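Local coordinates for hypothetical protein PH0730 (Pyrococcus horikoshii, PDB 2P8T) that is of unknown function but pairs an N-terminal helix-turn-helix-type domain with a DUF4443 domain, and may have ATP-binding and aminoacyl-tRNA ligase activity, at residues 127-130 with 135-138; 104-109 with 184-189; 52-55 with 59-62; 26-31 with 75-80. One frame throughout, in Å; residues are numbered along the deposited sequence.

In the fold
Along the chain, interaction 3 lies within the span bounded by interaction 4, and interaction 1 within that bounded by interaction 2. Interactions 3 and 4 belong to the N-terminal half, where helices 17-26, 33-40 and 44-56 and hairpin 60-62/67-69 are consistent with a winged helix-turn-helix; their centres are about 12 Å apart and they touch, Ile60 packing on Leu27. Interactions 1 and 2 share the DUF4443 half with its five-stranded antiparallel sheet, their centres about 14 Å apart, and touch through Phe108 on Ile127. Interactions 1 and 3 lie about 37 Å apart between centres, on opposite sides of the chain's centre. The two halves meet near interactions 2 and 4, whose nearest atoms are about 7 Å apart.

Interaction 1: 127-130 with 135-138; sequences ILTV and IVFP
Thr129 and Val136 form the hydrogen-bonded pair of an antiparallel hairpin, in which strand 124-131 turns back into edge strand 134-136: Thr129 N donates to Val136 O at 3.0 Å and Val136 N to Thr129 O at 2.8 Å. The neighbouring pair, Val130 with Ile135, is non-hydrogen-bonded, and Ile135 CA adds a CA-H...O contact to Thr129 O. On the face carrying Thr129 and Val136, their CG2 methyls meet at 3.7 Å. Thr129 has OG1 trans to its own N (chi1 -170°), which directs the hydroxyl to Asp162 O and leaves the methyl for valine. Across the hairpin Leu128 meets two apolar side chains. Its CB lies 3.6 Å from Ile135 CG2, the two side chains crossing at about a right angle, while CD2 stands over the centre of the Phe137 ring in a CH-pi contact, 4.0 Å from the centroid and 12° off the ring normal. Beyond the paired strands, Pro138 CG rests 3.6 Å from Ile127 O, a carbonyl that also accepts a bond from Ser110 OG. An alanine in place of Leu128 removes the methyl over Phe137 and would probably leave the ring freer to shift and Ile135 CG2 less closely packed. Two nearly straight backbone bonds therefore set the register, and the CH-pi contact carries the packing one residue past the last pair, to Phe137, which also has a cation-pi partner in Arg142.

Interaction 2: 104-109 with 184-189; sequences NPPEFK and YILKKE
Leu186 reaches with its CD2 methyl into the angle between Phe108 and Pro106, near the C-terminal end of helix 172-187. That methyl lies 3.7 Å from Phe108 CB and 4.0 Å from ring atom CD2 of Phe108, approaching the ring obliquely. Pro106 meets the same leucine twice: its CD is 4.0 Å from Leu186 CD2 and 3.2 Å from Leu186 O, the proline ring resting its CD and CG on that carbonyl. Farther along, Lys187 bends at chi2 (-59°) and then stretches out to place NZ 3.0 Å from Asn104 O. The ammonium comes from above that carbonyl, 61° out of its plane, and makes a weak second bond to Lys103 O. Val102, Met83 and Phe84 pack against this lysine, while Leu113 of helix 110-119 packs on both Leu186 and Phe108. The loop leading from strand 95-102 to helix 110-119 is thus fastened to helix 172-187 in two ways: apolar packing at its far end, and at its start a buried lysine whose charge is probably eased by the carbonyl of Asn104 and, weakly, that of Lys103, within the DUF4443 region.

Interaction 3: 52-55 with 59-62; sequences RKLS and IIRS
Ile60 branches at CB beside the last turns of helix 44-56, and each arm meets Leu54. CG1, set between the backbone N and the carbonyl carbon (chi1 71°), touches Leu54 CB at 3.7 Å and lies as near to Ser55 N; CD1 at the tip keeps beside Leu54 CB at 3.8 Å. The other branch, CG2, is a little farther from that CB and packs on Leu27 of the loop after helix 17-26. Leu54 itself sends CD2 the other way, to 3.9 Å from Ile59 CG2. Leu54 O accepts Ile59 N at 2.9 Å, with Ile60 N as a weak second donor, so the chain leaving the helix is tied back to it. Arg61 then folds over the helix end: bent at chi2 (-75°), it gives NH1 to Ser55 O at 2.8 Å in a nearly straight bond lying in the guanidinium plane, and a water that accepts from NH2 donates weakly to the same carbonyl. An alanine in place of Ile60, lacking CG1, CG2 and CD1, would probably open a gap between Leu54 of the helix and Leu27 of the loop. Strand 60-62 pairs with 67-69 in what is probably the wing of a winged helix, placed beside helix 44-56; Leu69 and His67 pack on Ile60, and helix 71-81 supports Ile59 through Lys72 and Ile76.

Interaction 4: 26-31 with 75-80; sequences LLKEPL and EIRDKL
The loop joining helices 17-26 and 33-40 of the helix-turn-helix-type domain meets helix 71-81 mainly where Lys28 lies against Arg77. The contact is small and has no hydrogen bond of its own: Lys28 CB sits over one face of the Arg77 guanidinium, offset toward its rim, 3.4 Å from NH2 and 3.6 Å from CZ. Lys28 CD comes to 3.8 Å of the same NH2, and Leu27 C approaches NE obliquely at 4.5 Å. Arg77 reaches from the helix to the loop because CG is trans to the backbone N (chi1 -157°) and the chain runs extended to NE. Its polar atoms are taken up by other residues: NE donates to Ile24 O and NH2 to Phe25 O, carbonyls in the last turn of helix 17-26, while NH1 forms a salt bridge with Glu86. Leu69 of strand 67-69 packs on the arginine as well. These bonds fix the plane over which the lysine's CB settles. Lys28, with CG between its N and carbonyl carbon (chi1 60°) and further bends at chi3 and chi4, carries its ammonium away, NZ remaining 5.7 Å from Arg77 NH2. This probably limits repulsion between the like charges, with aliphatic carbon lying over the guanidinium; Glu86 and the carbonyls at the C-terminal end of helix 17-26 would be expected to stabilise the buried positive charge.

Interaction 1: 127-130 with 135-138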
loop_
_atom_site.group_PDB
_atom_site.type_symbol
_atom_site.label_atom_id
_atom_site.label_comp_id
_atom_site.label_asym_id
_atom_site.label_seq_id
_atom_site.Cartn_x
_atom_site.Cartn_y
_atom_site.Cartn_z
ATOM N N ILE A 127 12.949 -2.931 -1.893
ATOM C CA ILE A 127 12.722 -1.753 -1.043
ATOM C C ILE A 127 13.921 -0.800 -1.218
ATOM O O ILE A 127 15.047 -1.079 -0.775
ATOM C CB ILE A 127 12.466 -2.071 0.464
ATOM C CG1 ILE A 127 11.267 -3.015 0.653
ATOM C CG2 ILE A 127 12.073 -0.781 1.206
ATOM C CD1 ILE A 127 11.525 -4.502 0.340
ATOM N N LEU A 128 13.644 0.318 -1.876
ATOM C CA LEU A 128 14.690 1.208 -2.384
ATOM C C LEU A 128 14.709 2.468 -1.535
ATOM O O LEU A 128 13.832 2.668 -0.705
ATOM C CB LEU A 128 14.406 1.560 -3.846
ATOM C CG LEU A 128 14.316 0.402 -4.860
ATOM C CD1 LEU A 128 12.912 0.235 -5.356
ATOM C CD2 LEU A 128 15.281 0.662 -6.012
ATOM N N THR A 129 15.700 3.320 -1.770
ATOM C CA THR A 129 15.753 4.623 -1.133
ATOM C C THR A 129 15.919 5.689 -2.234
ATOM O O THR A 129 15.994 5.357 -3.434
ATOM C CB THR A 129 16.840 4.680 -0.032
ATOM O OG1 THR A 129 16.708 5.880 0.734
ATOM C CG2 THR A 129 18.256 4.577 -0.603
ATOM N N VAL A 130 15.909 6.961 -1.832
ATOM C CA VAL A 130 16.034 8.072 -2.788
ATOM C C VAL A 130 17.261 8.888 -2.419
ATOM O O VAL A 130 17.383 9.340 -1.288
ATOM C CB VAL A 130 14.750 8.960 -2.834
ATOM C CG1 VAL A 130 14.892 10.044 -3.899
ATOM C CG2 VAL A 130 13.515 8.110 -3.155
ATOM N N ILE A 135 15.691 7.155 -7.502
ATOM C CA ILE A 135 15.356 5.925 -6.765
ATOM C C ILE A 135 16.528 4.972 -6.961
ATOM O O ILE A 135 16.900 4.643 -8.101
ATOM C CB ILE A 135 14.020 5.267 -7.264
ATOM C CG1 ILE A 135 12.823 6.221 -7.093
ATOM C CG2 ILE A 135 13.713 3.980 -6.462
ATOM C CD1 ILE A 135 11.560 5.785 -7.842
ATOM N N VAL A 136 17.114 4.536 -5.857
ATOM C CA VAL A 136 18.347 3.748 -5.908
ATOM C C VAL A 136 18.272 2.534 -4.991
ATOM O O VAL A 136 17.487 2.519 -4.030
ATOM C CB VAL A 136 19.609 4.584 -5.525
ATOM C CG1 VAL A 136 19.818 5.743 -6.477
ATOM C CG2 VAL A 136 19.555 5.077 -4.079
ATOM N N PHE A 137 19.082 1.520 -5.314
ATOM C CA PHE A 137 19.269 0.373 -4.429
ATOM C C PHE A 137 20.085 0.783 -3.216
ATOM O O PHE A 137 21.051 1.524 -3.346
ATOM C CB PHE A 137 19.901 -0.803 -5.197
ATOM C CG PHE A 137 18.981 -1.386 -6.226
ATOM C CD1 PHE A 137 17.961 -2.264 -5.843
ATOM C CD2 PHE A 137 19.085 -1.025 -7.567
ATOM C CE1 PHE A 137 17.070 -2.779 -6.777
ATOM C CE2 PHE A 137 18.196 -1.551 -8.514
ATOM C CZ PHE A 137 17.192 -2.445 -8.103
ATOM N N PRO A 138 19.667 0.344 -2.020
ATOM C CA PRO A 138 20.292 0.798 -0.763
ATOM C C PRO A 138 21.756 0.395 -0.490
ATOM O O PRO A 138 22.450 1.102 0.251
ATOM C CB PRO A 138 19.353 0.247 0.319
ATOM C CG PRO A 138 18.632 -0.878 -0.330
ATOM C CD PRO A 138 18.528 -0.566 -1.783
#

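Interaction 2: 104-109 with 184-189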
loop_
_atom_site.group_PDB
_atom_site.type_symbol
_atom_site.label_atom_id
_atom_site.label_comp_id
_atom_site.label_asym_id
_atom_site.label_seq_id
_atom_site.Cartn_x
_atom_site.Cartn_y
_atom_site.Cartn_z
ATOM N N ASN A 104 9.604 10.011 4.900
ATOM C CA ASN A 104 10.467 10.016 6.095
ATOM C C ASN A 104 10.484 8.680 6.852
ATOM O O ASN A 104 10.048 8.624 8.007
ATOM C CB ASN A 104 10.136 11.206 7.034
ATOM C CG ASN A 104 11.091 11.292 8.251
ATOM O OD1 ASN A 104 12.313 11.177 8.109
ATOM N ND2 ASN A 104 10.521 11.472 9.443
ATOM N N PRO A 105 10.989 7.598 6.204
ATOM C CA PRO A 105 10.974 6.266 6.801
ATOM C C PRO A 105 11.976 6.140 7.940
ATOM O O PRO A 105 12.905 6.949 8.030
ATOM C CB PRO A 105 11.404 5.360 5.639
ATOM C CG PRO A 105 12.282 6.252 4.806
ATOM C CD PRO A 105 11.614 7.581 4.865
ATOM N N PRO A 106 11.808 5.124 8.802
ATOM C CA PRO A 106 12.886 4.866 9.762
ATOM C C PRO A 106 13.948 4.115 8.984
ATOM O O PRO A 106 13.744 3.823 7.799
ATOM C CB PRO A 106 12.229 3.946 10.788
ATOM C CG PRO A 106 11.194 3.195 9.989
ATOM C CD PRO A 106 10.702 4.151 8.920
ATOM N N GLU A 107 15.070 3.779 9.602
ATOM C CA GLU A 107 15.968 2.895 8.879
ATOM C C GLU A 107 15.416 1.462 8.889
ATOM O O GLU A 107 14.602 1.082 9.751
ATOM C CB GLU A 107 17.431 3.030 9.329
ATOM C CG GLU A 107 18.441 2.070 8.657
ATOM C CD GLU A 107 18.414 2.000 7.109
ATOM O OE1 GLU A 107 17.579 2.640 6.420
ATOM O OE2 GLU A 107 19.267 1.265 6.571
ATOM N N PHE A 108 15.807 0.706 7.873
ATOM C CA PHE A 108 15.252 -0.610 7.620
ATOM C C PHE A 108 16.296 -1.502 6.965
ATOM O O PHE A 108 17.330 -1.025 6.463
ATOM C CB PHE A 108 14.012 -0.497 6.708
ATOM C CG PHE A 108 14.282 0.190 5.396
ATOM C CD1 PHE A 108 14.709 -0.536 4.286
ATOM C CD2 PHE A 108 14.107 1.570 5.266
ATOM C CE1 PHE A 108 14.980 0.104 3.068
ATOM C CE2 PHE A 108 14.368 2.217 4.056
ATOM C CZ PHE A 108 14.805 1.487 2.954
ATOM N N LYS A 109 15.991 -2.793 6.950
ATOM C CA LYS A 109 16.784 -3.766 6.237
ATOM C C LYS A 109 15.932 -4.297 5.103
ATOM O O LYS A 109 14.933 -4.980 5.343
ATOM C CB LYS A 109 17.209 -4.901 7.181
ATOM C CG LYS A 109 17.811 -4.425 8.506
ATOM C CD LYS A 109 19.103 -3.637 8.299
ATOM C CE LYS A 109 20.194 -4.492 7.634
ATOM N NZ LYS A 109 21.029 -3.684 6.694
ATOM N N TYR A 184 3.062 -0.825 6.290
ATOM C CA TYR A 184 2.643 -0.931 7.693
ATOM C C TYR A 184 3.803 -1.232 8.652
ATOM O O TYR A 184 3.901 -0.603 9.716
ATOM C CB TYR A 184 1.524 -1.960 7.838
ATOM C CG TYR A 184 1.008 -2.063 9.258
ATOM C CD1 TYR A 184 0.371 -0.984 9.863
ATOM C CD2 TYR A 184 1.175 -3.234 9.996
ATOM C CE1 TYR A 184 -0.092 -1.055 11.180
ATOM C CE2 TYR A 184 0.714 -3.316 11.324
ATOM C CZ TYR A 184 0.088 -2.216 11.897
ATOM O OH TYR A 184 -0.384 -2.281 13.198
ATOM N N ILE A 185 4.699 -2.156 8.293
ATOM C CA ILE A 185 5.896 -2.398 9.136
ATOM C C ILE A 185 6.699 -1.099 9.341
ATOM O O ILE A 185 7.122 -0.764 10.452
ATOM C CB ILE A 185 6.831 -3.509 8.553
ATOM C CG1 ILE A 185 6.116 -4.869 8.526
ATOM C CG2 ILE A 185 8.166 -3.561 9.347
ATOM C CD1 ILE A 185 6.716 -5.872 7.572
ATOM N N LEU A 186 6.914 -0.357 8.256
ATOM C CA LEU A 186 7.751 0.843 8.306
ATOM C C LEU A 186 7.137 2.012 9.082
ATOM O O LEU A 186 7.863 2.860 9.654
ATOM C CB LEU A 186 8.060 1.305 6.872
ATOM C CG LEU A 186 9.125 0.462 6.174
ATOM C CD1 LEU A 186 9.098 0.740 4.670
ATOM C CD2 LEU A 186 10.494 0.722 6.783
ATOM N N LYS A 187 5.807 2.065 9.099
ATOM C CA LYS A 187 5.077 3.198 9.682
ATOM C C LYS A 187 4.122 2.810 10.829
ATOM O O LYS A 187 3.231 3.591 11.198
ATOM C CB LYS A 187 4.321 3.944 8.583
ATOM C CG LYS A 187 5.220 4.784 7.692
ATOM C CD LYS A 187 5.990 5.827 8.532
ATOM C CE LYS A 187 6.535 6.924 7.654
ATOM N NZ LYS A 187 7.105 8.063 8.444
ATOM N N LYS A 188 4.338 1.608 11.374
ATOM C CA LYS A 188 3.510 0.996 12.426
ATOM C C LYS A 188 3.166 1.968 13.563
ATOM O O LYS A 188 2.009 2.076 13.977
ATOM C CB LYS A 188 4.266 -0.231 12.985
ATOM C CG LYS A 188 3.522 -1.107 14.013
ATOM C CD LYS A 188 4.444 -2.189 14.621
ATOM C CE LYS A 188 5.469 -1.632 15.626
ATOM N NZ LYS A 188 5.967 -2.684 16.615
ATOM N N GLU A 189 4.178 2.669 14.061
ATOM C CA GLU A 189 4.006 3.566 15.203
ATOM C C GLU A 189 3.262 4.852 14.832
ATOM O O GLU A 189 2.829 5.598 15.708
ATOM C CB GLU A 189 5.369 3.878 15.846
ATOM C CG GLU A 189 6.107 2.613 16.379
ATOM C CD GLU A 189 7.511 2.903 16.908
ATOM O OE1 GLU A 189 7.625 3.371 18.063
ATOM O OE2 GLU A 189 8.496 2.639 16.185
#

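Interaction 3: 52-55 with 59-62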
loop_
_atom_site.group_PDB
_atom_site.type_symbol
_atom_site.label_atom_id
_atom_site.label_comp_id
_atom_site.label_asym_id
_atom_site.label_seq_id
_atom_site.Cartn_x
_atom_site.Cartn_y
_atom_site.Cartn_z
ATOM N N ARG A 52 -19.132 -3.089 7.100
ATOM C CA ARG A 52 -20.009 -2.771 8.219
ATOM C C ARG A 52 -19.264 -2.110 9.364
ATOM O O ARG A 52 -19.747 -1.128 9.918
ATOM C CB ARG A 52 -20.828 -3.977 8.680
ATOM C CG ARG A 52 -22.219 -4.050 8.049
ATOM C CD ARG A 52 -22.305 -3.265 6.738
ATOM N NE ARG A 52 -23.151 -3.898 5.731
ATOM C CZ ARG A 52 -22.677 -4.534 4.664
ATOM N NH1 ARG A 52 -21.366 -4.629 4.478
ATOM N NH2 ARG A 52 -23.519 -5.079 3.792
ATOM N N LYS A 53 -18.076 -2.611 9.717
ATOM C CA LYS A 53 -17.325 -1.963 10.781
ATOM C C LYS A 53 -16.972 -0.539 10.380
ATOM O O LYS A 53 -17.115 0.376 11.181
ATOM C CB LYS A 53 -16.047 -2.737 11.148
ATOM C CG LYS A 53 -15.370 -2.217 12.412
ATOM C CD LYS A 53 -16.176 -2.556 13.659
ATOM C CE LYS A 53 -15.452 -2.083 14.912
ATOM N NZ LYS A 53 -16.241 -2.490 16.112
ATOM N N LEU A 54 -16.521 -0.363 9.138
ATOM C CA LEU A 54 -16.215 0.996 8.650
ATOM C C LEU A 54 -17.446 1.896 8.722
ATOM O O LEU A 54 -17.337 3.043 9.161
ATOM C CB LEU A 54 -15.642 0.955 7.235
ATOM C CG LEU A 54 -14.250 0.344 7.133
ATOM C CD1 LEU A 54 -13.898 0.193 5.683
ATOM C CD2 LEU A 54 -13.189 1.191 7.862
ATOM N N SER A 55 -18.622 1.351 8.398
ATOM C CA SER A 55 -19.880 2.120 8.524
ATOM C C SER A 55 -20.222 2.519 9.971
ATOM O O SER A 55 -20.598 3.664 10.242
ATOM C CB SER A 55 -21.065 1.345 7.905
ATOM O OG SER A 55 -22.233 2.173 7.933
ATOM N N ILE A 59 -16.682 5.889 9.055
ATOM C CA ILE A 59 -15.533 6.077 8.184
ATOM C C ILE A 59 -15.979 6.041 6.744
ATOM O O ILE A 59 -15.438 6.760 5.905
ATOM C CB ILE A 59 -14.409 5.068 8.487
ATOM C CG1 ILE A 59 -13.802 5.408 9.855
ATOM C CG2 ILE A 59 -13.324 5.089 7.412
ATOM C CD1 ILE A 59 -12.812 4.334 10.390
ATOM N N ILE A 60 -16.980 5.218 6.469
ATOM C CA ILE A 60 -17.626 5.176 5.155
ATOM C C ILE A 60 -19.146 5.276 5.273
ATOM O O ILE A 60 -19.720 5.059 6.346
ATOM C CB ILE A 60 -17.281 3.902 4.344
ATOM C CG1 ILE A 60 -17.947 2.651 4.955
ATOM C CG2 ILE A 60 -15.760 3.742 4.163
ATOM C CD1 ILE A 60 -17.769 1.414 4.132
ATOM N N ARG A 61 -19.777 5.635 4.162
ATOM C CA ARG A 61 -21.227 5.619 4.040
ATOM C C ARG A 61 -21.558 5.012 2.690
ATOM O O ARG A 61 -20.724 5.032 1.785
ATOM C CB ARG A 61 -21.816 7.033 4.177
ATOM C CG ARG A 61 -21.977 7.540 5.628
ATOM C CD ARG A 61 -23.174 6.877 6.331
ATOM N NE ARG A 61 -23.258 7.142 7.772
ATOM C CZ ARG A 61 -22.623 6.437 8.714
ATOM N NH1 ARG A 61 -21.802 5.443 8.380
ATOM N NH2 ARG A 61 -22.798 6.740 9.997
ATOM N N SER A 62 -22.764 4.449 2.566
ATOM C CA SER A 62 -23.192 3.774 1.340
ATOM C C SER A 62 -24.280 4.553 0.603
ATOM O O SER A 62 -25.204 5.074 1.231
ATOM C CB SER A 62 -23.694 2.366 1.644
ATOM O OG SER A 62 -24.297 1.792 0.497
HETATM O O HOH W 1 -23.597 2.930 5.256
HETATM O O HOH W 2 -22.082 5.493 12.658
#

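Interaction 4: 26-31 with 75-80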
loop_
_atom_site.group_PDB
_atom_site.type_symbol
_atom_site.label_atom_id
_atom_site.label_comp_id
_atom_site.label_asym_id
_atom_site.label_seq_id
_atom_site.Cartn_x
_atom_site.Cartn_y
_atom_site.Cartn_z
ATOM N N LEU A 26 -8.300 2.363 -1.626
ATOM C CA LEU A 26 -9.163 2.104 -2.789
ATOM C C LEU A 26 -10.286 3.113 -2.936
ATOM O O LEU A 26 -10.631 3.504 -4.055
ATOM C CB LEU A 26 -9.737 0.682 -2.752
ATOM C CG LEU A 26 -8.785 -0.468 -3.087
ATOM C CD1 LEU A 26 -9.439 -1.823 -2.788
ATOM C CD2 LEU A 26 -8.298 -0.406 -4.533
ATOM N N LEU A 27 -10.842 3.541 -1.804
ATOM C CA LEU A 27 -12.005 4.432 -1.788
ATOM C C LEU A 27 -11.703 5.912 -2.083
ATOM O O LEU A 27 -12.416 6.809 -1.624
ATOM C CB LEU A 27 -12.797 4.252 -0.476
ATOM C CG LEU A 27 -13.581 2.940 -0.319
ATOM C CD1 LEU A 27 -14.306 2.881 1.021
ATOM C CD2 LEU A 27 -14.582 2.713 -1.452
ATOM N N LYS A 28 -10.648 6.172 -2.854
ATOM C CA LYS A 28 -10.416 7.512 -3.407
ATOM C C LYS A 28 -11.584 7.874 -4.319
ATOM O O LYS A 28 -11.906 9.062 -4.507
ATOM C CB LYS A 28 -9.094 7.573 -4.177
ATOM C CG LYS A 28 -9.001 6.624 -5.368
ATOM C CD LYS A 28 -7.553 6.394 -5.802
ATOM C CE LYS A 28 -6.900 7.654 -6.369
ATOM N NZ LYS A 28 -7.370 7.956 -7.758
ATOM N N GLU A 29 -12.197 6.832 -4.881
ATOM C CA GLU A 29 -13.447 6.931 -5.629
ATOM C C GLU A 29 -14.517 6.043 -4.963
ATOM O O GLU A 29 -14.185 4.984 -4.405
ATOM C CB GLU A 29 -13.232 6.508 -7.090
ATOM C CG GLU A 29 -13.091 4.992 -7.323
ATOM C CD GLU A 29 -12.691 4.634 -8.748
ATOM O OE1 GLU A 29 -12.739 5.527 -9.630
ATOM O OE2 GLU A 29 -12.321 3.454 -8.987
ATOM N N PRO A 30 -15.800 6.473 -5.005
ATOM C CA PRO A 30 -16.879 5.612 -4.506
ATOM C C PRO A 30 -16.854 4.251 -5.194
ATOM O O PRO A 30 -16.698 4.188 -6.413
ATOM C CB PRO A 30 -18.155 6.386 -4.874
ATOM C CG PRO A 30 -17.727 7.438 -5.861
ATOM C CD PRO A 30 -16.320 7.771 -5.478
ATOM N N LEU A 31 -16.969 3.175 -4.417
ATOM C CA LEU A 31 -16.907 1.810 -4.957
ATOM C C LEU A 31 -17.972 0.893 -4.360
ATOM O O LEU A 31 -18.350 1.043 -3.199
ATOM C CB LEU A 31 -15.525 1.179 -4.724
ATOM C CG LEU A 31 -14.316 1.490 -5.621
ATOM C CD1 LEU A 31 -13.111 0.673 -5.172
ATOM C CD2 LEU A 31 -14.606 1.213 -7.084
ATOM N N GLU A 75 -10.353 12.503 6.296
ATOM C CA GLU A 75 -9.299 13.019 7.162
ATOM C C GLU A 75 -8.294 11.893 7.409
ATOM O O GLU A 75 -7.085 12.118 7.454
ATOM C CB GLU A 75 -9.840 13.523 8.504
ATOM C CG GLU A 75 -10.714 14.781 8.426
ATOM C CD GLU A 75 -11.276 15.186 9.778
ATOM O OE1 GLU A 75 -11.655 14.286 10.572
ATOM O OE2 GLU A 75 -11.355 16.408 10.046
ATOM N N ILE A 76 -8.808 10.678 7.568
ATOM C CA ILE A 76 -7.927 9.522 7.742
ATOM C C ILE A 76 -7.056 9.276 6.513
ATOM O O ILE A 76 -5.846 9.111 6.645
ATOM C CB ILE A 76 -8.710 8.251 8.132
ATOM C CG1 ILE A 76 -9.171 8.364 9.584
ATOM C CG2 ILE A 76 -7.823 6.998 7.974
ATOM C CD1 ILE A 76 -10.277 7.338 9.977
ATOM N N ARG A 77 -7.675 9.253 5.332
ATOM C CA ARG A 77 -6.952 9.078 4.069
ATOM C C ARG A 77 -5.911 10.172 3.840
ATOM O O ARG A 77 -4.802 9.901 3.364
ATOM C CB ARG A 77 -7.922 9.064 2.891
ATOM C CG ARG A 77 -7.354 8.345 1.663
ATOM C CD ARG A 77 -8.320 8.313 0.469
ATOM N NE ARG A 77 -7.797 7.397 -0.553
ATOM C CZ ARG A 77 -6.799 7.704 -1.390
ATOM N NH1 ARG A 77 -6.255 8.909 -1.355
ATOM N NH2 ARG A 77 -6.351 6.820 -2.267
ATOM N N ASP A 78 -6.274 11.414 4.159
ATOM C CA ASP A 78 -5.329 12.525 3.994
ATOM C C ASP A 78 -4.106 12.331 4.871
ATOM O O ASP A 78 -2.964 12.546 4.435
ATOM C CB ASP A 78 -5.999 13.877 4.271
ATOM C CG ASP A 78 -7.002 14.263 3.207
ATOM O OD1 ASP A 78 -7.043 13.626 2.131
ATOM O OD2 ASP A 78 -7.758 15.230 3.442
ATOM N N LYS A 79 -4.345 11.893 6.102
ATOM C CA LYS A 79 -3.280 11.512 6.998
ATOM C C LYS A 79 -2.411 10.370 6.426
ATOM O O LYS A 79 -1.203 10.415 6.562
ATOM C CB LYS A 79 -3.842 11.156 8.369
ATOM C CG LYS A 79 -4.319 12.384 9.170
ATOM C CD LYS A 79 -5.153 11.993 10.401
ATOM C CE LYS A 79 -5.908 13.202 10.963
ATOM N NZ LYS A 79 -4.952 14.295 11.364
ATOM N N LEU A 80 -3.027 9.375 5.783
ATOM C CA LEU A 80 -2.253 8.286 5.157
ATOM C C LEU A 80 -1.376 8.788 4.025
ATOM O O LEU A 80 -0.211 8.385 3.902
ATOM C CB LEU A 80 -3.160 7.165 4.632
ATOM C CG LEU A 80 -3.747 6.232 5.689
ATOM C CD1 LEU A 80 -4.694 5.227 5.020
ATOM C CD2 LEU A 80 -2.630 5.486 6.441
#